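Local coordinates for alkaline phosphatase (Thermus thermophilus, PDB 7KWD) that hydrolyses phosphate monoesters as a homodimeric alkaline phosphatase of the zinc- and magnesium-binding family, probably through a phosphoserine intermediate, at the interface of chains A and B. Coordinates in Å, arbitrary orientation; residue numbers count along the deposited sequence, not the author numbering. Chains: chain A/B, Alkaline phosphatase.

The interface of chains A and B. Residues chain A 322, 324, 326, 400-401, 411, 427-429; chain B 322, 324, 400-401, 411, 427-429.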
loop_
_atom_site.group_PDB
_atom_site.type_symbol
_atom_site.label_atom_id
_atom_site.label_comp_id
_atom_site.label_asym_id
_atom_site.label_seq_id
_atom_site.Cartn_x
_atom_site.Cartn_y
_atom_site.Cartn_z
ATOM N N VAL A 322 0.140 -1.801 -8.187
ATOM C CA VAL A 322 -0.027 -0.450 -7.710
ATOM C C VAL A 322 1.131 0.379 -8.223
ATOM O O VAL A 322 2.227 -0.162 -8.467
ATOM C CB VAL A 322 -0.098 -0.405 -6.160
ATOM C CG1 VAL A 322 -1.367 -1.108 -5.665
ATOM C CG2 VAL A 322 1.133 -0.989 -5.520
ATOM N N GLY A 324 3.775 2.909 -7.622
ATOM C CA GLY A 324 4.566 3.478 -6.542
ATOM C C GLY A 324 5.688 4.370 -7.040
ATOM O O GLY A 324 6.448 4.002 -7.951
ATOM N N TYR A 326 9.173 5.385 -6.505
ATOM C CA TYR A 326 10.194 4.505 -5.965
ATOM C C TYR A 326 11.539 5.215 -5.878
ATOM O O TYR A 326 11.760 6.255 -6.493
ATOM C CB TYR A 326 10.326 3.213 -6.801
ATOM C CG TYR A 326 10.750 3.433 -8.242
ATOM C CD1 TYR A 326 12.078 3.705 -8.561
ATOM C CD2 TYR A 326 9.826 3.324 -9.286
ATOM C CE1 TYR A 326 12.462 3.909 -9.900
ATOM C CE2 TYR A 326 10.204 3.517 -10.597
ATOM C CZ TYR A 326 11.527 3.817 -10.899
ATOM O OH TYR A 326 11.871 4.009 -12.223
ATOM N N ARG A 400 1.448 -10.537 -16.280
ATOM C CA ARG A 400 1.643 -9.657 -15.142
ATOM C C ARG A 400 1.192 -8.257 -15.498
ATOM O O ARG A 400 0.438 -7.614 -14.746
ATOM C CB ARG A 400 3.103 -9.676 -14.723
ATOM C CG ARG A 400 3.505 -8.556 -13.785
ATOM C CD ARG A 400 4.763 -8.952 -13.044
ATOM N NE ARG A 400 5.499 -7.765 -12.641
ATOM C CZ ARG A 400 6.684 -7.800 -12.049
ATOM N NH1 ARG A 400 7.249 -8.972 -11.815
ATOM N NH2 ARG A 400 7.291 -6.664 -11.712
ATOM N N GLN A 401 1.585 -7.791 -16.684
ATOM C CA GLN A 401 1.154 -6.495 -17.209
ATOM C C GLN A 401 -0.030 -6.726 -18.152
ATOM O O GLN A 401 0.085 -6.652 -19.376
ATOM C CB GLN A 401 2.325 -5.804 -17.886
ATOM C CG GLN A 401 3.556 -5.561 -16.983
ATOM C CD GLN A 401 3.454 -4.311 -16.094
ATOM O OE1 GLN A 401 4.425 -3.947 -15.426
ATOM N NE2 GLN A 401 2.280 -3.669 -16.077
ATOM N N TRP A 411 5.939 1.112 -19.913
ATOM C CA TRP A 411 7.308 0.634 -19.952
ATOM C C TRP A 411 8.119 1.340 -21.026
ATOM O O TRP A 411 9.332 1.522 -20.861
ATOM C CB TRP A 411 7.326 -0.873 -20.185
ATOM C CG TRP A 411 7.188 -1.666 -18.932
ATOM C CD1 TRP A 411 6.068 -2.307 -18.480
ATOM C CD2 TRP A 411 8.217 -1.922 -17.971
ATOM N NE1 TRP A 411 6.342 -2.946 -17.296
ATOM C CE2 TRP A 411 7.654 -2.715 -16.961
ATOM C CE3 TRP A 411 9.561 -1.548 -17.861
ATOM C CZ2 TRP A 411 8.388 -3.143 -15.860
ATOM C CZ3 TRP A 411 10.283 -1.970 -16.775
ATOM C CH2 TRP A 411 9.692 -2.755 -15.781
ATOM N N GLY A 427 6.742 3.067 -10.795
ATOM C CA GLY A 427 6.556 1.766 -11.389
ATOM C C GLY A 427 5.270 1.124 -10.892
ATOM O O GLY A 427 4.572 1.678 -10.045
ATOM N N TRP A 428 4.999 -0.080 -11.413
ATOM C CA TRP A 428 3.692 -0.719 -11.278
ATOM C C TRP A 428 3.870 -2.207 -11.025
ATOM O O TRP A 428 4.652 -2.862 -11.717
ATOM C CB TRP A 428 2.837 -0.527 -12.544
ATOM C CG TRP A 428 2.665 0.881 -12.834
ATOM C CD1 TRP A 428 3.530 1.676 -13.504
ATOM C CD2 TRP A 428 1.573 1.715 -12.437
ATOM N NE1 TRP A 428 3.048 2.960 -13.562
ATOM C CE2 TRP A 428 1.850 3.018 -12.910
ATOM C CE3 TRP A 428 0.390 1.489 -11.737
ATOM C CZ2 TRP A 428 0.987 4.090 -12.709
ATOM C CZ3 TRP A 428 -0.469 2.565 -11.509
ATOM C CH2 TRP A 428 -0.163 3.853 -11.995
ATOM N N SER A 429 3.180 -2.716 -9.998
ATOM C CA SER A 429 3.235 -4.143 -9.707
ATOM C C SER A 429 2.579 -4.951 -10.834
ATOM O O SER A 429 2.964 -6.089 -11.095
ATOM C CB SER A 429 2.521 -4.482 -8.395
ATOM O OG SER A 429 2.783 -3.577 -7.347
ATOM N N VAL B 322 6.692 -2.256 -4.512
ATOM C CA VAL B 322 6.093 -3.228 -3.623
ATOM C C VAL B 322 5.552 -4.473 -4.323
ATOM O O VAL B 322 5.120 -4.406 -5.483
ATOM C CB VAL B 322 4.896 -2.602 -2.807
ATOM C CG1 VAL B 322 5.392 -1.516 -1.890
ATOM C CG2 VAL B 322 3.814 -2.086 -3.762
ATOM N N GLY B 324 2.832 -6.951 -4.865
ATOM C CA GLY B 324 1.394 -7.132 -4.718
ATOM C C GLY B 324 0.898 -8.383 -5.425
ATOM O O GLY B 324 1.244 -8.636 -6.589
ATOM N N ARG B 400 14.276 0.907 -13.134
ATOM C CA ARG B 400 13.056 0.629 -12.389
ATOM C C ARG B 400 13.237 -0.624 -11.551
ATOM O O ARG B 400 12.964 -0.630 -10.350
ATOM C CB ARG B 400 11.886 0.487 -13.365
ATOM C CG ARG B 400 10.565 -0.047 -12.728
ATOM C CD ARG B 400 9.370 0.256 -13.641
ATOM N NE ARG B 400 8.293 -0.719 -13.506
ATOM C CZ ARG B 400 7.141 -0.648 -14.167
ATOM N NH1 ARG B 400 6.933 0.348 -14.996
ATOM N NH2 ARG B 400 6.195 -1.573 -13.987
ATOM N N GLN B 401 13.774 -1.682 -12.161
ATOM C CA GLN B 401 14.178 -2.890 -11.451
ATOM C C GLN B 401 15.670 -2.772 -11.146
ATOM O O GLN B 401 16.526 -3.380 -11.803
ATOM C CB GLN B 401 13.858 -4.123 -12.292
ATOM C CG GLN B 401 12.379 -4.164 -12.712
ATOM C CD GLN B 401 11.428 -4.739 -11.632
ATOM O OE1 GLN B 401 10.263 -4.955 -11.917
ATOM N NE2 GLN B 401 11.932 -4.970 -10.414
ATOM N N TRP B 411 11.520 -11.707 -12.780
ATOM C CA TRP B 411 10.852 -11.645 -14.072
ATOM C C TRP B 411 10.997 -12.953 -14.857
ATOM O O TRP B 411 10.082 -13.330 -15.595
ATOM C CB TRP B 411 11.406 -10.461 -14.838
ATOM C CG TRP B 411 10.676 -9.189 -14.604
ATOM C CD1 TRP B 411 11.120 -8.116 -13.896
ATOM C CD2 TRP B 411 9.392 -8.836 -15.096
ATOM N NE1 TRP B 411 10.200 -7.117 -13.928
ATOM C CE2 TRP B 411 9.120 -7.533 -14.647
ATOM C CE3 TRP B 411 8.433 -9.493 -15.870
ATOM C CZ2 TRP B 411 7.927 -6.867 -14.945
ATOM C CZ3 TRP B 411 7.255 -8.838 -16.159
ATOM C CH2 TRP B 411 7.014 -7.531 -15.704
ATOM N N GLY B 427 3.417 -9.265 -8.493
ATOM C CA GLY B 427 4.234 -8.345 -9.257
ATOM C C GLY B 427 4.881 -7.293 -8.360
ATOM O O GLY B 427 4.602 -7.230 -7.171
ATOM N N TRP B 428 5.757 -6.466 -8.960
ATOM C CA TRP B 428 6.580 -5.528 -8.199
ATOM C C TRP B 428 6.686 -4.179 -8.887
ATOM O O TRP B 428 7.002 -4.100 -10.087
ATOM C CB TRP B 428 8.000 -6.079 -7.994
ATOM C CG TRP B 428 8.010 -7.370 -7.337
ATOM C CD1 TRP B 428 7.895 -8.605 -7.930
ATOM C CD2 TRP B 428 8.134 -7.599 -5.935
ATOM N NE1 TRP B 428 7.965 -9.581 -6.970
ATOM C CE2 TRP B 428 8.094 -8.991 -5.739
ATOM C CE3 TRP B 428 8.265 -6.753 -4.819
ATOM C CZ2 TRP B 428 8.179 -9.567 -4.477
ATOM C CZ3 TRP B 428 8.348 -7.331 -3.562
ATOM C CH2 TRP B 428 8.306 -8.723 -3.401
ATOM N N SER B 429 6.423 -3.110 -8.119
ATOM C CA SER B 429 6.522 -1.774 -8.697
ATOM C C SER B 429 7.966 -1.439 -9.049
ATOM O O SER B 429 8.216 -0.621 -9.933
ATOM C CB SER B 429 6.017 -0.692 -7.748
ATOM O OG SER B 429 4.903 -1.104 -7.034
#
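A:Arg400 leaves its loop with CG anti to the backbone N (chi1 165°) and runs extended to NE, and B:Arg400 does the same, so each guanidinium reaches across the interface, beside the two-fold axis of the homodimer. B:Arg400 lies between the indole of A:Trp411 and the backbone of A:Gly427 and A:Trp428, with the twin arrangement around A:Arg400. CZ of B:Arg400 lies 3.7 Å from the centroid of the six-membered ring of A:Trp411, a cation-pi stack with the planes 23° apart; NH1 continues over the five-membered ring. The opposite face of the B:Arg400 guanidinium is covered by CA of A:Gly427, 3.7 Å from CZ, and by the backbone N of A:Trp428. B:Arg400 NH2 comes within 3.0 Å of the carbonyl O of A:Trp428, but its N-H points away, so the approach is no hydrogen bond. B:Arg400 NH1 meets the edge of the A:Trp428 indole in its plane. The phenol of A:Tyr326 crosses the root of B:Arg400, its OH against CA and CB.

A second-shell bond steadies the stacking indole: A:Trp411 NE1 donates in its ring plane to the side-chain amide OE1 of A:Gln401 at 2.9 Å, coming from above the amide plane. A:Gln401, bent at its second torsion, also turns OE1 tip to tip toward NH2 of B:Arg400. This may soften the repulsion between A:Arg400 NH2 and B:Arg400 NH2, 5.7 Å apart.

Further along the same axis, A:Ser429 and B:Ser429 each turn OG beside their own backbone N (chi1 -43° in A). A:Ser429 OG donates to the main-chain O of B:Val322 at 3.1 Å, from above the carbonyl plane; B:Ser429 returns the bond to A:Val322, and a weak hydrogen bond, its direction unassigned, links the two OG atoms. Beside them A:Val322 CG2 and B:Val322 CG2 press together at 3.4 Å, a close methyl-methyl contact.

Strands 323-325 and 426-428, loop 400-401 and helix 406-412 of chain A meet their twins here; the patch centre lies about 21 Å from A:Ser95, the family's nucleophilic serine.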